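Local coordinates for pyridoxamine 5-phosphate-dependent dehydrase (Escherichia coli, PDB 3B8X), which removes the C3'-hydroxyl group from GDP-4-keto-6-deoxy-D-mannose by a combined transamination and deoxygenation, a step in the biosynthesis of L-colitose for the O-antigen, at residues 270-273 and 274-278. The protein carries 1 engineered substitution. Numbering follows the deposited sequence.
Sequences RFIS and VRRKN
Arg270 accepts the N-H of Val274 on its carbonyl oxygen, the first of four successive i to i+4 bonds in the middle of the long alpha-helix 255-286 of this DegT/DnrJ/EryC1 aminotransferase. The bond is 3.0 Å from Val274 N to Arg270 O and nearly straight, at 172°. Val274 CG2 lies beside its own backbone N, which brings Val274 CG2 to 3.3 Å from Arg270 O, flanking the bond.

The buried ring of Phe271 packs away from 274-278, on the loop residues Thr12 and Gln375. Its oxygen takes the N-H of Arg275, while the aliphatic root of that arginine runs past the same carbonyl, Arg275 CG lying 3.3 Å from Phe271 O. From there the chain is extended to NE, carrying the guanidinium to the backbone oxygens of Trp303 and Phe304, both hydrogen-bonded by NH1; a bound sodium ion lies about 4 Å from the Arg275 side chain (nearest atoms).

Ile272 O accepts the N-H of Arg276, 2.8 Å from Arg276 N, and the residue adds a side-chain contact. Its CG2, anti to the backbone N, meets Arg276 CD at 3.6 Å, the two side chains crossing at a slant. Arg276 then bends at chi3 (61°), and its NH1 forms a salt bridge with Glu297 and a hydrogen bond to the backbone oxygen of Ser301.

Ser273, on the exposed side, closes the series with the most bent bond of the four: Lys277 N stands 2.9 Å from Ser273 O, with 152° at the hydrogen, and Lys277 CB lies 3.7 Å from Ser273 O.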
loop_
_atom_site.group_PDB
_atom_site.type_symbol
_atom_site.label_atom_id
_atom_site.label_comp_id
_atom_site.label_asym_id
_atom_site.label_seq_id
_atom_site.Cartn_x
_atom_site.Cartn_y
_atom_site.Cartn_z
ATOM N N ARG B 270 -2.864 -4.538 -29.445
ATOM C CA ARG B 270 -3.184 -5.846 -29.966
ATOM C C ARG B 270 -4.026 -6.590 -28.934
ATOM O O ARG B 270 -4.963 -7.320 -29.239
ATOM C CB ARG B 270 -1.887 -6.588 -30.222
ATOM C CG ARG B 270 -2.061 -7.740 -31.193
ATOM C CD ARG B 270 -0.773 -8.508 -31.472
ATOM N NE ARG B 270 0.206 -8.527 -30.378
ATOM C CZ ARG B 270 0.298 -9.500 -29.474
ATOM N NH1 ARG B 270 -0.578 -10.507 -29.517
ATOM N NH2 ARG B 270 1.243 -9.465 -28.525
ATOM N N PHE B 271 -3.692 -6.433 -27.671
ATOM C CA PHE B 271 -4.473 -7.132 -26.689
ATOM C C PHE B 271 -5.908 -6.606 -26.827
ATOM O O PHE B 271 -6.859 -7.384 -26.755
ATOM C CB PHE B 271 -3.976 -6.769 -25.273
ATOM C CG PHE B 271 -2.684 -7.455 -24.864
ATOM C CD1 PHE B 271 -2.114 -8.437 -25.642
ATOM C CD2 PHE B 271 -2.078 -7.132 -23.654
ATOM C CE1 PHE B 271 -0.932 -9.070 -25.226
ATOM C CE2 PHE B 271 -0.932 -7.785 -23.222
ATOM C CZ PHE B 271 -0.349 -8.758 -24.014
ATOM N N ILE B 272 -6.088 -5.298 -27.004
ATOM C CA ILE B 272 -7.460 -4.791 -27.041
ATOM C C ILE B 272 -8.195 -5.321 -28.291
ATOM O O ILE B 272 -9.405 -5.678 -28.300
ATOM C CB ILE B 272 -7.558 -3.227 -26.948
ATOM C CG1 ILE B 272 -7.277 -2.682 -25.554
ATOM C CG2 ILE B 272 -8.938 -2.764 -27.370
ATOM C CD1 ILE B 272 -6.959 -3.680 -24.492
ATOM N N SER B 273 -7.465 -5.361 -29.391
ATOM C CA SER B 273 -8.019 -5.871 -30.639
ATOM C C SER B 273 -8.574 -7.296 -30.489
ATOM O O SER B 273 -9.730 -7.600 -30.915
ATOM C CB SER B 273 -6.929 -5.856 -31.708
ATOM O OG SER B 273 -7.472 -6.092 -32.988
ATOM N N VAL B 274 -7.732 -8.180 -29.920
ATOM C CA VAL B 274 -8.103 -9.592 -29.744
ATOM C C VAL B 274 -9.320 -9.710 -28.848
ATOM O O VAL B 274 -10.270 -10.454 -29.130
ATOM C CB VAL B 274 -6.961 -10.430 -29.191
ATOM C CG1 VAL B 274 -7.409 -11.871 -29.032
ATOM C CG2 VAL B 274 -5.785 -10.388 -30.140
ATOM N N ARG B 275 -9.259 -9.000 -27.724
ATOM C CA ARG B 275 -10.355 -9.003 -26.769
ATOM C C ARG B 275 -11.649 -8.521 -27.414
ATOM O O ARG B 275 -12.708 -9.085 -27.164
ATOM C CB ARG B 275 -10.039 -8.085 -25.602
ATOM C CG ARG B 275 -9.056 -8.665 -24.614
ATOM C CD ARG B 275 -8.927 -7.691 -23.483
ATOM N NE ARG B 275 -8.116 -8.248 -22.418
ATOM C CZ ARG B 275 -8.628 -8.768 -21.320
ATOM N NH1 ARG B 275 -9.948 -8.789 -21.125
ATOM N NH2 ARG B 275 -7.804 -9.296 -20.443
ATOM N N ARG B 276 -11.598 -7.435 -28.175
ATOM C CA ARG B 276 -12.833 -6.998 -28.857
ATOM C C ARG B 276 -13.301 -8.004 -29.920
ATOM O O ARG B 276 -14.507 -8.213 -30.103
ATOM C CB ARG B 276 -12.759 -5.551 -29.404
ATOM C CG ARG B 276 -12.738 -4.500 -28.286
ATOM C CD ARG B 276 -12.252 -3.108 -28.758
ATOM N NE ARG B 276 -13.165 -2.644 -29.786
ATOM C CZ ARG B 276 -14.455 -2.403 -29.575
ATOM N NH1 ARG B 276 -14.982 -2.536 -28.361
ATOM N NH2 ARG B 276 -15.221 -2.036 -30.590
ATOM N N LYS B 277 -12.383 -8.669 -30.621
ATOM C CA LYS B 277 -12.888 -9.647 -31.599
ATOM C C LYS B 277 -13.536 -10.797 -30.838
ATOM O O LYS B 277 -14.546 -11.349 -31.260
ATOM C CB LYS B 277 -11.793 -10.181 -32.508
ATOM C CG LYS B 277 -12.347 -10.907 -33.708
ATOM C CD LYS B 277 -11.693 -10.456 -35.000
ATOM C CE LYS B 277 -12.229 -11.271 -36.181
ATOM N NZ LYS B 277 -11.306 -12.360 -36.647
ATOM N N ASN B 278 -13.012 -11.088 -29.658
ATOM C CA ASN B 278 -13.606 -12.180 -28.900
ATOM C C ASN B 278 -14.993 -11.728 -28.533
ATOM O O ASN B 278 -15.923 -12.515 -28.509
ATOM C CB ASN B 278 -12.838 -12.448 -27.598
ATOM C CG ASN B 278 -11.571 -13.255 -27.819
ATOM O OD1 ASN B 278 -11.463 -14.044 -28.762
ATOM N ND2 ASN B 278 -10.599 -13.067 -26.929
#